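Calcium binding protein (Fasciola hepatica, PDB 5FX0) probably binds calcium as a whole protein, and is represented here by its dynein light chain-like domain, which assembles as a dimer. Local coordinates at residues A[27-32]-A[60-65]; A[32-37]-A[95-100]; A[58-61]-A[66-69]; A[74-79]-A[87-92]. All blocks are in the same frame, centred on the assembly; numbering follows the deposited sequence.

In the fold
The contacts lie in a dynein light chain-like domain, where helices 24-40 and 48-63 pack against an antiparallel sheet. Interaction 1 joins the two helices. Interaction 2 carries helix 24-40 onto strand 95-101, and interaction 3 ties helix 48-63 to the start of strand 67-72; their centres are about 12 Å apart. Interactions 1 and 3 are closer, about 7 Å between centres, and share D60 and E61. Along the chain, interactions 3 and 4 are both nested in the loop closed by interaction 2. Interaction 4, about 17 Å from interaction 1 between centres, reaches strand 75-79, which pairs with the second subunit and so connects the helix-packed core to the dimer.

Interaction 1 (A[27-32]-A[60-65]); sequences QVEVTE and DEKYGR
The phenol oxygen of Y63 donates a short hydrogen bond to one carboxylate oxygen of E29, with Y63 OH and E29 OE1 2.5 Å apart. The carboxylate is met on its anti side, 31° out of its own plane, so the donor comes in tilted. From the tyrosine's side the acceptor sits at the ring edge and in the ring plane, while the carboxylate plane is turned 49° against the ring. The other oxygen faces K62. That lysine runs out from a CG anti to its backbone N (chi1 -164°) and bends only at its last torsion, which brings E29 OE2 to 3.0 Å from K62 CE but 3.7 Å from K62 NZ. The salt bridge is therefore long, and the closest approach is to a methylene next to the ammonium. Nearer its root, K62 CG lies over one face of the Y63 ring, 3.9 Å above the plane and toward the rim. V30 adds an apolar contact, approaching the ring obliquely, with V30 CG2 3.8 Å from Y63 CE2. V30 also touches M55 and M59, earlier on helix 48-63, so the two helices continue to pack beyond the tyrosine. Just after Y63 the helix ends at G64, whose phi is positive, and Y63 O accepts a hydrogen bond from R101. With one carboxylate oxygen bound by a phenol and the other near an ammonium, E29 probably favours its ionised form; the short phenol bond probably fixes the carboxylate, while the long salt bridge adds a weaker, mainly electrostatic, link.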
loop_
_atom_site.group_PDB
_atom_site.type_symbol
_atom_site.label_atom_id
_atom_site.label_comp_id
_atom_site.label_asym_id
_atom_site.label_seq_id
_atom_site.Cartn_x
_atom_site.Cartn_y
_atom_site.Cartn_z
ATOM N N GLN A 27 1.325 8.850 -17.239
ATOM C CA GLN A 27 0.021 8.437 -16.715
ATOM C C GLN A 27 -0.684 7.544 -17.712
ATOM O O GLN A 27 -1.222 6.527 -17.326
ATOM C CB GLN A 27 -0.909 9.625 -16.410
ATOM C CG GLN A 27 -0.431 10.597 -15.338
ATOM C CD GLN A 27 -1.270 11.866 -15.308
ATOM O OE1 GLN A 27 -2.500 11.812 -15.321
ATOM N NE2 GLN A 27 -0.613 12.999 -15.234
ATOM N N VAL A 28 -0.693 7.934 -18.985
ATOM C CA VAL A 28 -1.349 7.151 -20.030
ATOM C C VAL A 28 -0.673 5.775 -20.174
ATOM O O VAL A 28 -1.362 4.782 -20.172
ATOM C CB VAL A 28 -1.408 7.912 -21.393
ATOM C CG1 VAL A 28 -1.920 7.011 -22.531
ATOM C CG2 VAL A 28 -2.307 9.145 -21.283
ATOM N N GLU A 29 0.655 5.717 -20.265
ATOM C CA GLU A 29 1.369 4.425 -20.399
ATOM C C GLU A 29 1.114 3.482 -19.233
ATOM O O GLU A 29 0.821 2.304 -19.427
ATOM C CB GLU A 29 2.876 4.621 -20.477
ATOM C CG GLU A 29 3.377 5.241 -21.760
ATOM C CD GLU A 29 4.895 5.335 -21.806
ATOM O OE1 GLU A 29 5.525 5.674 -20.769
ATOM O OE2 GLU A 29 5.458 5.078 -22.897
ATOM N N VAL A 30 1.243 4.013 -18.023
ATOM C CA VAL A 30 1.064 3.234 -16.813
ATOM C C VAL A 30 -0.363 2.692 -16.707
ATOM O O VAL A 30 -0.552 1.505 -16.402
ATOM C CB VAL A 30 1.412 4.066 -15.566
ATOM C CG1 VAL A 30 1.011 3.364 -14.281
ATOM C CG2 VAL A 30 2.904 4.361 -15.540
ATOM N N THR A 31 -1.366 3.537 -16.958
ATOM C CA THR A 31 -2.757 3.081 -16.856
ATOM C C THR A 31 -3.152 2.091 -17.977
ATOM O O THR A 31 -3.809 1.110 -17.694
ATOM C CB THR A 31 -3.756 4.240 -16.776
ATOM O OG1 THR A 31 -3.591 5.082 -17.900
ATOM C CG2 THR A 31 -3.563 5.061 -15.509
ATOM N N GLU A 32 -2.712 2.299 -19.216
ATOM C CA GLU A 32 -2.994 1.319 -20.297
ATOM C C GLU A 32 -2.358 -0.051 -20.009
ATOM O O GLU A 32 -2.995 -1.091 -20.187
ATOM C CB GLU A 32 -2.530 1.809 -21.667
ATOM C CG GLU A 32 -3.113 3.142 -22.144
ATOM C CD GLU A 32 -4.601 3.137 -22.462
ATOM O OE1 GLU A 32 -5.277 2.082 -22.367
ATOM O OE2 GLU A 32 -5.100 4.231 -22.822
ATOM N N ASP A 60 10.097 -0.342 -13.420
ATOM C CA ASP A 60 11.540 -0.398 -13.162
ATOM C C ASP A 60 12.295 -0.291 -14.514
ATOM O O ASP A 60 13.135 0.582 -14.700
ATOM C CB ASP A 60 11.929 -1.704 -12.397
ATOM C CG ASP A 60 11.655 -1.645 -10.862
ATOM O OD1 ASP A 60 11.424 -0.573 -10.272
ATOM O OD2 ASP A 60 11.687 -2.704 -10.211
ATOM N N GLU A 61 11.935 -1.157 -15.452
ATOM C CA GLU A 61 12.549 -1.201 -16.787
ATOM C C GLU A 61 12.357 0.079 -17.609
ATOM O O GLU A 61 13.283 0.521 -18.288
ATOM C CB GLU A 61 12.003 -2.394 -17.582
ATOM C CG GLU A 61 12.419 -3.758 -17.037
ATOM C CD GLU A 61 11.476 -4.879 -17.456
ATOM O OE1 GLU A 61 10.800 -4.750 -18.503
ATOM O OE2 GLU A 61 11.404 -5.898 -16.731
ATOM N N LYS A 62 11.164 0.669 -17.533
ATOM C CA LYS A 62 10.794 1.819 -18.358
ATOM C C LYS A 62 11.082 3.196 -17.739
ATOM O O LYS A 62 11.270 4.152 -18.480
ATOM C CB LYS A 62 9.314 1.720 -18.727
ATOM C CG LYS A 62 8.918 2.621 -19.877
ATOM C CD LYS A 62 7.590 2.214 -20.482
ATOM C CE LYS A 62 7.331 2.979 -21.768
ATOM N NZ LYS A 62 8.281 2.627 -22.859
ATOM N N TYR A 63 11.090 3.309 -16.404
ATOM C CA TYR A 63 11.388 4.586 -15.724
ATOM C C TYR A 63 12.513 4.495 -14.695
ATOM O O TYR A 63 12.725 5.440 -13.924
ATOM C CB TYR A 63 10.128 5.171 -15.041
ATOM C CG TYR A 63 8.893 5.158 -15.923
ATOM C CD1 TYR A 63 8.856 5.868 -17.124
ATOM C CD2 TYR A 63 7.773 4.404 -15.567
ATOM C CE1 TYR A 63 7.736 5.824 -17.948
ATOM C CE2 TYR A 63 6.655 4.364 -16.375
ATOM C CZ TYR A 63 6.639 5.069 -17.563
ATOM O OH TYR A 63 5.517 4.988 -18.345
ATOM N N GLY A 64 13.241 3.386 -14.660
ATOM C CA GLY A 64 14.271 3.209 -13.650
ATOM C C GLY A 64 13.731 2.825 -12.291
ATOM O O GLY A 64 12.592 3.097 -11.958
ATOM N N ARG A 65 14.599 2.228 -11.489
ATOM C CA ARG A 65 14.219 1.588 -10.230
ATOM C C ARG A 65 14.102 2.659 -9.128
ATOM O O ARG A 65 14.354 3.820 -9.418
ATOM C CB ARG A 65 15.253 0.485 -9.907
ATOM C CG ARG A 65 15.403 -0.547 -11.041
ATOM C CD ARG A 65 16.266 -1.762 -10.707
ATOM N NE ARG A 65 15.705 -2.536 -9.596
ATOM C CZ ARG A 65 16.264 -2.728 -8.393
ATOM N NH1 ARG A 65 17.466 -2.243 -8.078
ATOM N NH2 ARG A 65 15.613 -3.442 -7.479
#

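Interaction 2 (A[32-37]-A[95-100]); sequences EKFKSL and HICLAW
F34 presents one face of its ring to C97 and its edge to H95. C97 CB stands 4.1 Å from the ring centroid, 23° off the normal, a CH-pi contact displaced toward the rim where F34 CE1 is 3.8 Å from C97 CB. The sulfur is set further aside: C97 SG is 4.6 Å from the same centroid at 39° off the normal, an oblique cysteine sulfur-aromatic contact rather than one squarely over the face. Its position follows from chi1 of 180°, which sets SG opposite the backbone N and leaves CB as the atom most directly above the ring. H95 approaches differently, through its methylene near the ring plane, with F34 CZ and H95 CB 4.4 Å apart. No hydrogen bond joins the two segments. The ring also meets F90 edge-to-face and touches V51 of helix 48-63 and I71 of strand 67-72, while C97 bonds through its backbone to F90. All three residues of the contact are buried. Helix 24-40 thus lays an aromatic ring on a central strand of the antiparallel sheet, the helix-on-sheet packing that builds the core of the dynein light chain fold.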
loop_
_atom_site.group_PDB
_atom_site.type_symbol
_atom_site.label_atom_id
_atom_site.label_comp_id
_atom_site.label_asym_id
_atom_site.label_seq_id
_atom_site.Cartn_x
_atom_site.Cartn_y
_atom_site.Cartn_z
ATOM N N GLU A 32 -2.712 2.299 -19.216
ATOM C CA GLU A 32 -2.994 1.319 -20.297
ATOM C C GLU A 32 -2.358 -0.051 -20.009
ATOM O O GLU A 32 -2.995 -1.091 -20.187
ATOM C CB GLU A 32 -2.530 1.809 -21.667
ATOM C CG GLU A 32 -3.113 3.142 -22.144
ATOM C CD GLU A 32 -4.601 3.137 -22.462
ATOM O OE1 GLU A 32 -5.277 2.082 -22.367
ATOM O OE2 GLU A 32 -5.100 4.231 -22.822
ATOM N N LYS A 33 -1.119 -0.035 -19.523
ATOM C CA LYS A 33 -0.451 -1.247 -19.033
ATOM C C LYS A 33 -1.249 -1.962 -17.939
ATOM O O LYS A 33 -1.456 -3.181 -18.010
ATOM C CB LYS A 33 0.969 -0.936 -18.530
ATOM C CG LYS A 33 1.786 -2.156 -18.138
ATOM C CD LYS A 33 2.246 -2.920 -19.363
ATOM C CE LYS A 33 2.822 -4.297 -19.030
ATOM N NZ LYS A 33 2.538 -5.255 -20.141
ATOM N N PHE A 34 -1.713 -1.221 -16.936
ATOM C CA PHE A 34 -2.524 -1.850 -15.898
ATOM C C PHE A 34 -3.790 -2.506 -16.474
ATOM O O PHE A 34 -4.163 -3.607 -16.070
ATOM C CB PHE A 34 -2.916 -0.855 -14.830
ATOM C CG PHE A 34 -3.547 -1.482 -13.626
ATOM C CD1 PHE A 34 -2.768 -2.078 -12.665
ATOM C CD2 PHE A 34 -4.913 -1.489 -13.464
ATOM C CE1 PHE A 34 -3.330 -2.654 -11.540
ATOM C CE2 PHE A 34 -5.489 -2.049 -12.330
ATOM C CZ PHE A 34 -4.693 -2.629 -11.366
ATOM N N LYS A 35 -4.447 -1.791 -17.382
ATOM C CA LYS A 35 -5.645 -2.262 -18.094
ATOM C C LYS A 35 -5.383 -3.629 -18.760
ATOM O O LYS A 35 -6.159 -4.561 -18.601
ATOM C CB LYS A 35 -6.041 -1.229 -19.154
ATOM C CG LYS A 35 -7.514 -1.099 -19.467
ATOM C CD LYS A 35 -7.750 0.107 -20.386
ATOM C CE LYS A 35 -9.217 0.313 -20.738
ATOM N NZ LYS A 35 -9.692 -0.646 -21.772
ATOM N N SER A 36 -4.279 -3.739 -19.488
ATOM C CA SER A 36 -4.002 -4.958 -20.259
ATOM C C SER A 36 -3.571 -6.090 -19.338
ATOM O O SER A 36 -3.917 -7.247 -19.585
ATOM C CB SER A 36 -2.942 -4.723 -21.343
ATOM O OG SER A 36 -1.648 -5.042 -20.867
ATOM N N LEU A 37 -2.826 -5.760 -18.280
ATOM C CA LEU A 37 -2.406 -6.768 -17.316
ATOM C C LEU A 37 -3.578 -7.377 -16.563
ATOM O O LEU A 37 -3.610 -8.600 -16.363
ATOM C CB LEU A 37 -1.380 -6.222 -16.331
ATOM C CG LEU A 37 0.014 -5.896 -16.867
ATOM C CD1 LEU A 37 0.837 -5.316 -15.735
ATOM C CD2 LEU A 37 0.696 -7.136 -17.435
ATOM N N HIS A 95 -10.531 -2.474 -8.496
ATOM C CA HIS A 95 -9.141 -2.391 -8.081
ATOM C C HIS A 95 -8.584 -0.972 -8.092
ATOM O O HIS A 95 -8.873 -0.187 -8.990
ATOM C CB HIS A 95 -8.307 -3.279 -8.974
ATOM C CG HIS A 95 -8.704 -4.708 -8.883
ATOM N ND1 HIS A 95 -8.622 -5.420 -7.705
ATOM C CD2 HIS A 95 -9.231 -5.549 -9.800
ATOM C CE1 HIS A 95 -9.057 -6.647 -7.906
ATOM N NE2 HIS A 95 -9.437 -6.748 -9.168
ATOM N N ILE A 96 -7.791 -0.675 -7.066
ATOM C CA ILE A 96 -7.078 0.586 -6.918
ATOM C C ILE A 96 -5.626 0.193 -7.041
ATOM O O ILE A 96 -5.187 -0.719 -6.358
ATOM C CB ILE A 96 -7.335 1.252 -5.542
ATOM C CG1 ILE A 96 -8.784 1.774 -5.458
ATOM C CG2 ILE A 96 -6.334 2.382 -5.273
ATOM C CD1 ILE A 96 -9.290 2.001 -4.041
ATOM N N CYS A 97 -4.893 0.875 -7.916
ATOM C CA CYS A 97 -3.459 0.706 -8.033
ATOM C C CYS A 97 -2.719 1.903 -7.435
ATOM O O CYS A 97 -2.933 3.021 -7.844
ATOM C CB CYS A 97 -3.072 0.518 -9.496
ATOM S SG CYS A 97 -1.304 0.307 -9.720
ATOM N N LEU A 98 -1.863 1.636 -6.461
ATOM C CA LEU A 98 -0.924 2.590 -5.928
ATOM C C LEU A 98 0.469 2.172 -6.405
ATOM O O LEU A 98 0.902 1.068 -6.134
ATOM C CB LEU A 98 -0.957 2.588 -4.396
ATOM C CG LEU A 98 -2.321 2.668 -3.720
ATOM C CD1 LEU A 98 -2.112 2.597 -2.214
ATOM C CD2 LEU A 98 -3.107 3.932 -4.098
ATOM N N ALA A 99 1.162 3.055 -7.107
ATOM C CA ALA A 99 2.542 2.798 -7.550
ATOM C C ALA A 99 3.362 4.044 -7.321
ATOM O O ALA A 99 2.917 5.137 -7.614
ATOM C CB ALA A 99 2.582 2.385 -9.029
ATOM N N TRP A 100 4.550 3.883 -6.789
ATOM C CA TRP A 100 5.425 5.008 -6.578
ATOM C C TRP A 100 6.875 4.574 -6.508
ATOM O O TRP A 100 7.194 3.396 -6.347
ATOM C CB TRP A 100 5.016 5.755 -5.320
ATOM C CG TRP A 100 5.294 5.013 -4.086
ATOM C CD1 TRP A 100 6.392 5.128 -3.307
ATOM C CD2 TRP A 100 4.462 4.035 -3.467
ATOM N NE1 TRP A 100 6.312 4.286 -2.245
ATOM C CE2 TRP A 100 5.132 3.599 -2.312
ATOM C CE3 TRP A 100 3.219 3.494 -3.767
ATOM C CZ2 TRP A 100 4.597 2.629 -1.451
ATOM C CZ3 TRP A 100 2.683 2.531 -2.914
ATOM C CH2 TRP A 100 3.369 2.111 -1.773
#

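Interaction 3 (A[58-61]-A[66-69]); sequences YMDE and VWQC
The M59 side chain crosses one face of the W67 indole at about a right angle, and its CB, sulfur and methyl meet different parts of it. CB comes first, over the five-membered ring: M59 CB is 3.7 Å from that centroid and only 8° off the normal, a well-centred CH-pi contact. Further out, M59 SD stands over the face of the six-membered ring, 4.2 Å from its centroid, which makes a Met-aromatic contact. The bend at chi3 (-71°) then brings the methyl down over the same face near its rim, with M59 CE 3.6 Å from W67 CE3. M59 O also comes near the indole nitrogen, but the angle is too poor for a hydrogen bond; W67 NE1 makes a weak one to G64 O instead. The next residue secures the backbone. W67 N donates to D60 OD1 at 2.8 Å, nearly straight at 164° and met close to the axis of the C-O bond, and the same oxygen lies at the indole edge, in plane, with D60 OD1 3.3 Å from W67 CD1. K56 forms a salt bridge with D60 OD2 and donates to W67 O, so it bridges the same two residues. M59 in turn touches V30 of helix 24-40 and A99 of strand 95-101, placing the indole contact where helix 48-63 turns back into strand 67-72, whose C69 pairs with a strand of the second subunit.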
loop_
_atom_site.group_PDB
_atom_site.type_symbol
_atom_site.label_atom_id
_atom_site.label_comp_id
_atom_site.label_asym_id
_atom_site.label_seq_id
_atom_site.Cartn_x
_atom_site.Cartn_y
_atom_site.Cartn_z
ATOM N N TYR A 58 7.654 -3.635 -15.121
ATOM C CA TYR A 58 7.468 -2.747 -16.285
ATOM C C TYR A 58 7.983 -1.331 -16.010
ATOM O O TYR A 58 8.650 -0.721 -16.843
ATOM C CB TYR A 58 5.992 -2.709 -16.705
ATOM C CG TYR A 58 5.612 -1.635 -17.711
ATOM C CD1 TYR A 58 5.757 -1.844 -19.094
ATOM C CD2 TYR A 58 5.066 -0.413 -17.284
ATOM C CE1 TYR A 58 5.384 -0.862 -20.006
ATOM C CE2 TYR A 58 4.701 0.574 -18.186
ATOM C CZ TYR A 58 4.849 0.346 -19.541
ATOM O OH TYR A 58 4.479 1.341 -20.417
ATOM N N MET A 59 7.706 -0.831 -14.813
ATOM C CA MET A 59 8.087 0.513 -14.463
ATOM C C MET A 59 9.536 0.667 -14.068
ATOM O O MET A 59 10.114 1.711 -14.313
ATOM C CB MET A 59 7.179 1.008 -13.365
ATOM C CG MET A 59 5.754 1.069 -13.878
ATOM S SD MET A 59 4.805 2.243 -12.945
ATOM C CE MET A 59 4.668 1.356 -11.398
ATOM N N ASP A 60 10.097 -0.342 -13.420
ATOM C CA ASP A 60 11.540 -0.398 -13.162
ATOM C C ASP A 60 12.295 -0.291 -14.514
ATOM O O ASP A 60 13.135 0.582 -14.700
ATOM C CB ASP A 60 11.929 -1.704 -12.397
ATOM C CG ASP A 60 11.655 -1.645 -10.862
ATOM O OD1 ASP A 60 11.424 -0.573 -10.272
ATOM O OD2 ASP A 60 11.687 -2.704 -10.211
ATOM N N GLU A 61 11.935 -1.157 -15.452
ATOM C CA GLU A 61 12.549 -1.201 -16.787
ATOM C C GLU A 61 12.357 0.079 -17.609
ATOM O O GLU A 61 13.283 0.521 -18.288
ATOM C CB GLU A 61 12.003 -2.394 -17.582
ATOM C CG GLU A 61 12.419 -3.758 -17.037
ATOM C CD GLU A 61 11.476 -4.879 -17.456
ATOM O OE1 GLU A 61 10.800 -4.750 -18.503
ATOM O OE2 GLU A 61 11.404 -5.898 -16.731
ATOM N N VAL A 66 13.637 2.350 -7.907
ATOM C CA VAL A 66 12.905 1.133 -7.533
ATOM C C VAL A 66 11.422 1.506 -7.314
ATOM O O VAL A 66 11.106 2.383 -6.490
ATOM C CB VAL A 66 13.437 0.531 -6.215
ATOM C CG1 VAL A 66 12.820 -0.837 -5.972
ATOM C CG2 VAL A 66 14.954 0.406 -6.227
ATOM N N TRP A 67 10.522 0.838 -8.039
ATOM C CA TRP A 67 9.073 1.025 -7.844
ATOM C C TRP A 67 8.474 0.054 -6.826
ATOM O O TRP A 67 9.004 -1.026 -6.631
ATOM C CB TRP A 67 8.340 0.928 -9.170
ATOM C CG TRP A 67 8.674 2.073 -10.056
ATOM C CD1 TRP A 67 9.761 2.192 -10.860
ATOM C CD2 TRP A 67 7.934 3.284 -10.207
ATOM N NE1 TRP A 67 9.743 3.393 -11.519
ATOM C CE2 TRP A 67 8.629 4.084 -11.144
ATOM C CE3 TRP A 67 6.740 3.771 -9.657
ATOM C CZ2 TRP A 67 8.173 5.333 -11.547
ATOM C CZ3 TRP A 67 6.305 5.028 -10.046
ATOM C CH2 TRP A 67 7.026 5.792 -10.982
ATOM N N GLN A 68 7.431 0.514 -6.130
ATOM C CA GLN A 68 6.532 -0.292 -5.283
ATOM C C GLN A 68 5.180 -0.213 -5.968
ATOM O O GLN A 68 4.826 0.837 -6.501
ATOM C CB GLN A 68 6.308 0.310 -3.889
ATOM C CG GLN A 68 7.457 1.063 -3.249
ATOM C CD GLN A 68 8.514 0.138 -2.725
ATOM O OE1 GLN A 68 8.499 -1.057 -3.011
ATOM N NE2 GLN A 68 9.441 0.679 -1.952
ATOM N N CYS A 69 4.429 -1.307 -5.945
ATOM C CA CYS A 69 3.054 -1.344 -6.434
ATOM C C CYS A 69 2.201 -2.071 -5.411
ATOM O O CYS A 69 2.566 -3.148 -4.934
ATOM C CB CYS A 69 2.937 -2.034 -7.796
ATOM S SG CYS A 69 1.242 -1.969 -8.460
#

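Interaction 4 (A[74-79]-A[87-92]); sequences GSYWMH and SIQFRY
Q89 is the residue of strand 87-92 that meets strand 75-79, touched by both Y76 and M78. The strand enters at S87, whose CB points toward strand 75-79 without reaching it. I88, and F90 two positions on, turn their side chains away from strand 75-79 and pack against helix 24-40, on V30 and T31 respectively. Q89, between them, points the other way. Its CG is anti to the carbonyl carbon (chi1 -57°), and the extended chain carries the amide up to the tyrosine. Y76 OH and Q89 OE1 are modelled 2.3 Å apart; the pair fits a phenol-to-amide hydrogen bond, but that separation is too short to be reliable, so its exact geometry is doubtful. With the same caution, the oxygen lies at the ring edge and in the ring plane, while the amide plane is turned 72° against the ring. On the nitrogen end, M78 and Q89 extend toward each other from opposite directions, with M78 CE 3.3 Å from Q89 NE2. The nearest CA atoms, those of Y76 and Q89, are 10.7 Å apart, so the two strands are not sheet neighbours: strand 75-79 lies over the face of the sheet away from the helices and pairs antiparallel with a strand of the second subunit, the strand exchange known from dimeric dynein light chains. Further along, R91 sends the end of its side chain back toward strand 75-79, though it stops short of contact, and forms a salt bridge with E16.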
loop_
_atom_site.group_PDB
_atom_site.type_symbol
_atom_site.label_atom_id
_atom_site.label_comp_id
_atom_site.label_asym_id
_atom_site.label_seq_id
_atom_site.Cartn_x
_atom_site.Cartn_y
_atom_site.Cartn_z
ATOM N N GLY A 74 -10.940 -1.120 -1.341
ATOM C CA GLY A 74 -11.277 -0.587 -0.036
ATOM C C GLY A 74 -10.762 0.818 0.023
ATOM O O GLY A 74 -10.632 1.464 -1.005
ATOM N N SER A 75 -10.471 1.282 1.229
ATOM C CA SER A 75 -9.977 2.630 1.460
ATOM C C SER A 75 -8.535 2.525 1.938
ATOM O O SER A 75 -8.101 1.485 2.470
ATOM C CB SER A 75 -10.833 3.313 2.518
ATOM O OG SER A 75 -12.174 2.825 2.483
ATOM N N TYR A 76 -7.787 3.596 1.752
ATOM C CA TYR A 76 -6.362 3.583 2.082
ATOM C C TYR A 76 -5.923 4.987 2.453
ATOM O O TYR A 76 -6.523 5.959 2.002
ATOM C CB TYR A 76 -5.509 3.026 0.925
ATOM C CG TYR A 76 -5.477 3.943 -0.247
ATOM C CD1 TYR A 76 -6.494 3.937 -1.188
ATOM C CD2 TYR A 76 -4.480 4.890 -0.375
ATOM C CE1 TYR A 76 -6.490 4.827 -2.246
ATOM C CE2 TYR A 76 -4.467 5.789 -1.435
ATOM C CZ TYR A 76 -5.477 5.745 -2.361
ATOM O OH TYR A 76 -5.460 6.634 -3.403
ATOM N N TRP A 77 -4.875 5.044 3.271
ATOM C CA TRP A 77 -4.200 6.253 3.708
ATOM C C TRP A 77 -2.724 5.878 3.704
ATOM O O TRP A 77 -2.357 4.855 4.269
ATOM C CB TRP A 77 -4.662 6.617 5.127
ATOM C CG TRP A 77 -6.131 6.750 5.212
ATOM C CD1 TRP A 77 -6.868 7.883 5.009
ATOM C CD2 TRP A 77 -7.076 5.691 5.452
ATOM N NE1 TRP A 77 -8.209 7.603 5.139
ATOM C CE2 TRP A 77 -8.368 6.269 5.404
ATOM C CE3 TRP A 77 -6.955 4.313 5.693
ATOM C CZ2 TRP A 77 -9.527 5.522 5.587
ATOM C CZ3 TRP A 77 -8.111 3.574 5.886
ATOM C CH2 TRP A 77 -9.386 4.186 5.830
ATOM N N MET A 78 -1.870 6.667 3.063
ATOM C CA MET A 78 -0.464 6.287 2.899
ATOM C C MET A 78 0.505 7.423 3.202
ATOM O O MET A 78 0.106 8.606 3.279
ATOM C CB MET A 78 -0.205 5.733 1.497
ATOM C CG MET A 78 -0.376 6.713 0.347
ATOM S SD MET A 78 0.456 6.132 -1.152
ATOM C CE MET A 78 0.877 7.693 -1.942
ATOM N N HIS A 79 1.766 7.031 3.401
ATOM C CA HIS A 79 2.889 7.960 3.515
ATOM C C HIS A 79 4.233 7.286 3.156
ATOM O O HIS A 79 4.538 6.191 3.638
ATOM C CB HIS A 79 2.962 8.583 4.916
ATOM C CG HIS A 79 3.811 9.820 4.976
ATOM N ND1 HIS A 79 3.446 11.004 4.366
ATOM C CD2 HIS A 79 5.008 10.055 5.560
ATOM C CE1 HIS A 79 4.379 11.914 4.577
ATOM N NE2 HIS A 79 5.337 11.365 5.301
ATOM N N SER A 87 4.648 9.213 -8.278
ATOM C CA SER A 87 3.600 8.331 -7.834
ATOM C C SER A 87 2.384 8.467 -8.710
ATOM O O SER A 87 2.162 9.484 -9.377
ATOM C CB SER A 87 3.192 8.673 -6.411
ATOM O OG SER A 87 2.530 9.917 -6.404
ATOM N N ILE A 88 1.572 7.432 -8.656
ATOM C CA ILE A 88 0.294 7.396 -9.330
ATOM C C ILE A 88 -0.639 6.512 -8.506
ATOM O O ILE A 88 -0.211 5.505 -7.901
ATOM C CB ILE A 88 0.455 6.961 -10.787
ATOM C CG1 ILE A 88 -0.812 7.199 -11.583
ATOM C CG2 ILE A 88 0.909 5.510 -10.924
ATOM C CD1 ILE A 88 -0.555 7.106 -13.070
ATOM N N GLN A 89 -1.884 6.958 -8.423
ATOM C CA GLN A 89 -2.962 6.266 -7.741
ATOM C C GLN A 89 -4.146 6.365 -8.661
ATOM O O GLN A 89 -4.512 7.444 -9.078
ATOM C CB GLN A 89 -3.288 6.936 -6.441
ATOM C CG GLN A 89 -2.095 7.045 -5.526
ATOM C CD GLN A 89 -2.407 7.913 -4.352
ATOM O OE1 GLN A 89 -3.483 7.828 -3.765
ATOM N NE2 GLN A 89 -1.486 8.785 -4.018
ATOM N N PHE A 90 -4.717 5.234 -9.013
ATOM C CA PHE A 90 -5.870 5.230 -9.880
ATOM C C PHE A 90 -6.749 4.027 -9.624
ATOM O O PHE A 90 -6.333 3.072 -8.993
ATOM C CB PHE A 90 -5.438 5.326 -11.346
ATOM C CG PHE A 90 -4.617 4.181 -11.817
ATOM C CD1 PHE A 90 -3.271 4.159 -11.597
ATOM C CD2 PHE A 90 -5.197 3.124 -12.504
ATOM C CE1 PHE A 90 -2.491 3.095 -12.030
ATOM C CE2 PHE A 90 -4.432 2.047 -12.939
ATOM C CZ PHE A 90 -3.074 2.044 -12.713
ATOM N N ARG A 91 -7.973 4.118 -10.093
ATOM C CA ARG A 91 -8.959 3.068 -9.936
ATOM C C ARG A 91 -9.252 2.492 -11.324
ATOM O O ARG A 91 -9.393 3.220 -12.311
ATOM C CB ARG A 91 -10.212 3.644 -9.287
ATOM C CG ARG A 91 -11.423 2.712 -9.231
ATOM C CD ARG A 91 -12.580 3.280 -8.407
ATOM N NE ARG A 91 -12.236 3.289 -6.979
ATOM C CZ ARG A 91 -11.758 4.331 -6.278
ATOM N NH1 ARG A 91 -11.573 5.528 -6.826
ATOM N NH2 ARG A 91 -11.457 4.168 -4.991
ATOM N N TYR A 92 -9.308 1.176 -11.395
ATOM C CA TYR A 92 -9.831 0.488 -12.563
ATOM C C TYR A 92 -10.844 -0.535 -12.076
ATOM O O TYR A 92 -10.487 -1.552 -11.510
ATOM C CB TYR A 92 -8.724 -0.175 -13.333
ATOM C CG TYR A 92 -9.209 -0.810 -14.617
ATOM C CD1 TYR A 92 -9.901 -0.060 -15.578
ATOM C CD2 TYR A 92 -8.982 -2.154 -14.878
ATOM C CE1 TYR A 92 -10.347 -0.639 -16.746
ATOM C CE2 TYR A 92 -9.422 -2.734 -16.048
ATOM C CZ TYR A 92 -10.103 -1.981 -16.970
ATOM O OH TYR A 92 -10.527 -2.570 -18.118
#